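Local coordinates for protein arylalkylamine N-Acetyltransferase 2 (Aedes aegypti, PDB 4FD5) that probably transfers acyl groups from acyl-CoA to arylalkylamines, as in the acetylation of dopamine by acetyl-CoA, and belongs to the GNAT acetyltransferase family, at residues Val40-Leu52 / Lys96-Ile108. Residues are numbered along the deposited sequence; the frame is centred on the assembly and turned at random.
Sequences VNLTRPGQGHPLL and KLNEIQDESFKKI
Leu51 lies over one face of the Phe105 ring, its CD1 methyl 3.9 Å from the ring centroid and 19° off the normal, a CH-pi contact. The same methyl reaches Ile100 CG2, so a single branch bridges the ring and the turn that joins helix 92-99 to helix 103-116. At the ring's edge, near its plane, stands Leu52, with CD2 4.0 Å from Phe105 CE2. Leu42 CD1 meets Phe105 N and CB at the first turn of helix 103-116, while its other methyl, CD2, meets Ile108 CD1 at 4.1 Å. Val40 CG2 packs on that same isoleucine methyl and on Ser104 CB.

Beside this apolar patch, His49 NE2 donates to Asp102 OD2 at 2.6 Å. The bond lies in the imidazole plane but strikes the carboxylate from above its own plane, the two groups being turned 47° apart. Each partner also caps a helix. Asp102, whose CG stands anti to the backbone N (chi1 -169°), turns OD1 back to accept a nearly straight bond from Phe105 N, which comes from above the carboxylate plane, whereas His49 ND1 takes weak bonds from Leu51 N and Leu52 N. Both ring nitrogens are thus engaged, which favours this orientation of the imidazole. One water lies within hydrogen-bonding reach of Leu42 O and Asp102 OD2; another lies within reach of Asn41 O and Ser104 OG.

Phe205, from a loop, touches Val40 and Ile108. What results is two N-caps joined by a His-carboxylate hydrogen bond, tying the start of helix 50-60 to that of helix 103-116 within the GNAT fold.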
loop_
_atom_site.group_PDB
_atom_site.type_symbol
_atom_site.label_atom_id
_atom_site.label_comp_id
_atom_site.label_asym_id
_atom_site.label_seq_id
_atom_site.Cartn_x
_atom_site.Cartn_y
_atom_site.Cartn_z
ATOM N N VAL A 40 11.257 -6.903 9.782
ATOM C CA VAL A 40 12.273 -6.104 10.471
ATOM C C VAL A 40 11.827 -5.579 11.834
ATOM O O VAL A 40 12.429 -4.643 12.382
ATOM C CB VAL A 40 12.807 -4.967 9.588
ATOM C CG1 VAL A 40 13.539 -5.545 8.370
ATOM C CG2 VAL A 40 11.678 -4.038 9.172
ATOM N N ASN A 41 10.777 -6.189 12.377
ATOM C CA ASN A 41 10.291 -5.848 13.707
ATOM C C ASN A 41 10.042 -4.354 13.856
ATOM O O ASN A 41 10.424 -3.739 14.851
ATOM C CB ASN A 41 11.286 -6.332 14.767
ATOM C CG ASN A 41 11.541 -7.821 14.683
ATOM O OD1 ASN A 41 10.663 -8.625 14.991
ATOM N ND2 ASN A 41 12.742 -8.200 14.254
ATOM N N LEU A 42 9.385 -3.771 12.862
ATOM C CA LEU A 42 9.183 -2.330 12.839
ATOM C C LEU A 42 8.309 -1.863 13.990
ATOM O O LEU A 42 8.556 -0.813 14.589
ATOM C CB LEU A 42 8.576 -1.902 11.503
ATOM C CG LEU A 42 8.468 -0.401 11.249
ATOM C CD1 LEU A 42 9.839 0.235 11.208
ATOM C CD2 LEU A 42 7.745 -0.154 9.937
ATOM N N THR A 43 7.293 -2.652 14.311
ATOM C CA THR A 43 6.355 -2.281 15.356
ATOM C C THR A 43 5.716 -3.532 15.946
ATOM O O THR A 43 6.100 -4.653 15.614
ATOM C CB THR A 43 5.289 -1.274 14.834
ATOM O OG1 THR A 43 4.342 -0.967 15.869
ATOM C CG2 THR A 43 4.566 -1.830 13.612
ATOM N N ARG A 44 4.774 -3.334 16.848
ATOM C CA ARG A 44 4.147 -4.435 17.558
ATOM C C ARG A 44 2.655 -4.290 17.357
ATOM O O ARG A 44 2.171 -3.191 17.116
ATOM C CB ARG A 44 4.482 -4.361 19.052
ATOM C CG ARG A 44 5.977 -4.462 19.372
ATOM C CD ARG A 44 6.257 -4.361 20.876
ATOM N NE ARG A 44 5.395 -5.249 21.651
ATOM C CZ ARG A 44 5.567 -5.529 22.942
ATOM N NH1 ARG A 44 6.579 -4.990 23.611
ATOM N NH2 ARG A 44 4.724 -6.353 23.562
ATOM N N PRO A 45 1.912 -5.394 17.457
ATOM C CA PRO A 45 0.469 -5.248 17.261
ATOM C C PRO A 45 -0.125 -4.181 18.179
ATOM O O PRO A 45 0.123 -4.199 19.387
ATOM C CB PRO A 45 -0.071 -6.626 17.637
ATOM C CG PRO A 45 1.082 -7.561 17.397
ATOM C CD PRO A 45 2.310 -6.787 17.731
ATOM N N GLY A 46 -0.884 -3.254 17.602
ATOM C CA GLY A 46 -1.595 -2.238 18.363
ATOM C C GLY A 46 -0.787 -0.992 18.667
ATOM O O GLY A 46 -1.339 0.030 19.084
ATOM N N GLN A 47 0.521 -1.064 18.450
ATOM C CA GLN A 47 1.434 -0.020 18.906
ATOM C C GLN A 47 1.559 1.159 17.940
ATOM O O GLN A 47 1.693 2.314 18.358
ATOM C CB GLN A 47 2.809 -0.627 19.162
ATOM C CG GLN A 47 3.879 0.358 19.571
ATOM C CD GLN A 47 5.174 -0.341 19.922
ATOM O OE1 GLN A 47 5.320 -0.878 21.020
ATOM N NE2 GLN A 47 6.115 -0.356 18.983
ATOM N N GLY A 48 1.526 0.868 16.649
ATOM C CA GLY A 48 1.694 1.901 15.647
ATOM C C GLY A 48 3.139 2.323 15.475
ATOM O O GLY A 48 4.063 1.675 15.962
ATOM N N HIS A 49 3.338 3.430 14.773
ATOM C CA HIS A 49 4.674 3.894 14.466
ATOM C C HIS A 49 4.548 5.309 13.926
ATOM O O HIS A 49 3.711 5.574 13.075
ATOM C CB HIS A 49 5.278 2.963 13.414
ATOM C CG HIS A 49 6.721 3.209 13.141
ATOM N ND1 HIS A 49 7.158 4.216 12.308
ATOM C CD2 HIS A 49 7.832 2.570 13.581
ATOM C CE1 HIS A 49 8.478 4.196 12.257
ATOM N NE2 HIS A 49 8.911 3.205 13.018
ATOM N N PRO A 50 5.377 6.240 14.419
ATOM C CA PRO A 50 5.171 7.629 13.990
ATOM C C PRO A 50 5.306 7.847 12.481
ATOM O O PRO A 50 4.506 8.605 11.917
ATOM C CB PRO A 50 6.262 8.393 14.742
ATOM C CG PRO A 50 6.546 7.535 15.946
ATOM C CD PRO A 50 6.405 6.124 15.471
ATOM N N LEU A 51 6.278 7.205 11.832
ATOM C CA LEU A 51 6.474 7.403 10.401
ATOM C C LEU A 51 5.368 6.732 9.582
ATOM O O LEU A 51 4.864 7.313 8.625
ATOM C CB LEU A 51 7.853 6.897 9.959
ATOM C CG LEU A 51 9.051 7.567 10.635
ATOM C CD1 LEU A 51 10.347 6.955 10.132
ATOM C CD2 LEU A 51 9.048 9.068 10.399
ATOM N N LEU A 52 4.993 5.517 9.963
ATOM C CA LEU A 52 3.894 4.835 9.287
ATOM C C LEU A 52 2.619 5.653 9.347
ATOM O O LEU A 52 1.896 5.778 8.350
ATOM C CB LEU A 52 3.621 3.469 9.920
ATOM C CG LEU A 52 4.701 2.392 9.840
ATOM C CD1 LEU A 52 4.194 1.109 10.502
ATOM C CD2 LEU A 52 5.110 2.140 8.385
ATOM N N LYS A 96 14.910 11.911 1.927
ATOM C CA LYS A 96 14.290 11.239 3.061
ATOM C C LYS A 96 15.020 9.935 3.386
ATOM O O LYS A 96 15.237 9.620 4.557
ATOM C CB LYS A 96 12.804 10.975 2.793
ATOM C CG LYS A 96 12.095 10.228 3.918
ATOM C CD LYS A 96 10.586 10.177 3.703
ATOM C CE LYS A 96 9.928 9.189 4.656
ATOM N NZ LYS A 96 10.172 9.519 6.090
ATOM N N LEU A 97 15.400 9.184 2.353
ATOM C CA LEU A 97 16.178 7.961 2.547
ATOM C C LEU A 97 17.370 8.274 3.452
ATOM O O LEU A 97 17.666 7.527 4.387
ATOM C CB LEU A 97 16.634 7.367 1.199
ATOM C CG LEU A 97 17.227 5.942 1.158
ATOM C CD1 LEU A 97 16.462 5.001 2.084
ATOM C CD2 LEU A 97 17.301 5.355 -0.274
ATOM N N ASN A 98 18.030 9.398 3.186
ATOM C CA ASN A 98 19.148 9.853 4.012
ATOM C C ASN A 98 18.710 10.318 5.402
ATOM O O ASN A 98 19.473 10.231 6.364
ATOM C CB ASN A 98 19.897 10.999 3.322
ATOM C CG ASN A 98 20.411 10.625 1.943
ATOM O OD1 ASN A 98 20.852 9.497 1.713
ATOM N ND2 ASN A 98 20.361 11.580 1.015
ATOM N N GLU A 99 17.480 10.814 5.500
ATOM C CA GLU A 99 17.023 11.508 6.709
ATOM C C GLU A 99 16.478 10.628 7.854
ATOM O O GLU A 99 16.347 11.091 8.990
ATOM C CB GLU A 99 15.980 12.567 6.328
ATOM C CG GLU A 99 15.679 13.572 7.427
ATOM C CD GLU A 99 16.929 14.265 7.939
ATOM O OE1 GLU A 99 17.544 13.747 8.898
ATOM O OE2 GLU A 99 17.298 15.324 7.384
ATOM N N ILE A 100 16.166 9.367 7.569
ATOM C CA ILE A 100 15.485 8.515 8.550
ATOM C C ILE A 100 16.402 7.956 9.649
ATOM O O ILE A 100 17.468 7.411 9.358
ATOM C CB ILE A 100 14.760 7.347 7.851
ATOM C CG1 ILE A 100 13.823 7.880 6.758
ATOM C CG2 ILE A 100 13.998 6.514 8.870
ATOM C CD1 ILE A 100 13.409 6.846 5.719
ATOM N N GLN A 101 15.975 8.078 10.907
ATOM C CA GLN A 101 16.725 7.517 12.039
ATOM C C GLN A 101 16.316 6.087 12.391
ATOM O O GLN A 101 17.005 5.399 13.144
ATOM C CB GLN A 101 16.578 8.394 13.280
ATOM C CG GLN A 101 17.158 9.785 13.132
ATOM C CD GLN A 101 17.108 10.563 14.431
ATOM O OE1 GLN A 101 16.982 9.980 15.511
ATOM N NE2 GLN A 101 17.199 11.886 14.334
ATOM N N ASP A 102 15.184 5.647 11.856
ATOM C CA ASP A 102 14.700 4.304 12.100
ATOM C C ASP A 102 15.349 3.384 11.070
ATOM O O ASP A 102 14.951 3.379 9.906
ATOM C CB ASP A 102 13.172 4.279 11.957
ATOM C CG ASP A 102 12.550 2.984 12.457
ATOM O OD1 ASP A 102 13.075 1.899 12.136
ATOM O OD2 ASP A 102 11.530 3.050 13.182
ATOM N N GLU A 103 16.361 2.634 11.502
ATOM C CA GLU A 103 17.071 1.671 10.653
ATOM C C GLU A 103 16.150 0.766 9.830
ATOM O O GLU A 103 16.342 0.572 8.614
ATOM C CB GLU A 103 17.893 0.751 11.548
ATOM C CG GLU A 103 19.375 0.934 11.510
ATOM C CD GLU A 103 20.063 -0.131 12.339
ATOM O OE1 GLU A 103 19.787 -0.197 13.558
ATOM O OE2 GLU A 103 20.855 -0.919 11.773
ATOM N N SER A 104 15.172 0.188 10.517
ATOM C CA SER A 104 14.259 -0.785 9.917
ATOM C C SER A 104 13.412 -0.129 8.820
ATOM O O SER A 104 13.280 -0.628 7.669
ATOM C CB SER A 104 13.342 -1.355 11.001
ATOM O OG SER A 104 14.080 -2.063 11.986
ATOM N N PHE A 105 12.842 1.015 9.181
ATOM C CA PHE A 105 12.045 1.770 8.228
ATOM C C PHE A 105 12.884 2.087 6.998
ATOM O O PHE A 105 12.429 1.943 5.865
ATOM C CB PHE A 105 11.514 3.053 8.860
ATOM C CG PHE A 105 10.555 3.796 7.981
ATOM C CD1 PHE A 105 11.009 4.784 7.124
ATOM C CD2 PHE A 105 9.205 3.492 7.992
ATOM C CE1 PHE A 105 10.133 5.468 6.300
ATOM C CE2 PHE A 105 8.318 4.177 7.168
ATOM C CZ PHE A 105 8.786 5.162 6.325
ATOM N N LYS A 106 14.124 2.504 7.219
ATOM C CA LYS A 106 14.997 2.833 6.101
ATOM C C LYS A 106 15.229 1.635 5.172
ATOM O O LYS A 106 15.308 1.807 3.957
ATOM C CB LYS A 106 16.324 3.387 6.603
ATOM C CG LYS A 106 17.221 3.882 5.498
ATOM C CD LYS A 106 18.498 4.498 6.069
ATOM C CE LYS A 106 19.604 4.603 5.003
ATOM N NZ LYS A 106 20.896 5.101 5.566
ATOM N N LYS A 107 15.347 0.434 5.740
ATOM C CA LYS A 107 15.472 -0.765 4.896
ATOM C C LYS A 107 14.280 -0.904 3.944
ATOM O O LYS A 107 14.438 -1.182 2.726
ATOM C CB LYS A 107 15.554 -2.017 5.757
ATOM C CG LYS A 107 16.806 -2.073 6.620
ATOM C CD LYS A 107 16.811 -3.339 7.446
ATOM C CE LYS A 107 18.081 -3.432 8.288
ATOM N NZ LYS A 107 17.967 -4.498 9.309
ATOM N N ILE A 108 13.087 -0.725 4.513
ATOM C CA ILE A 108 11.866 -0.815 3.694
ATOM C C ILE A 108 11.800 0.282 2.611
ATOM O O ILE A 108 11.595 0.005 1.412
ATOM C CB ILE A 108 10.617 -0.741 4.585
ATOM C CG1 ILE A 108 10.581 -1.944 5.530
ATOM C CG2 ILE A 108 9.346 -0.669 3.725
ATOM C CD1 ILE A 108 9.570 -1.802 6.650
HETATM O O HOH W 1 13.095 -2.796 14.738
HETATM O O HOH W 2 11.389 0.200 14.372
#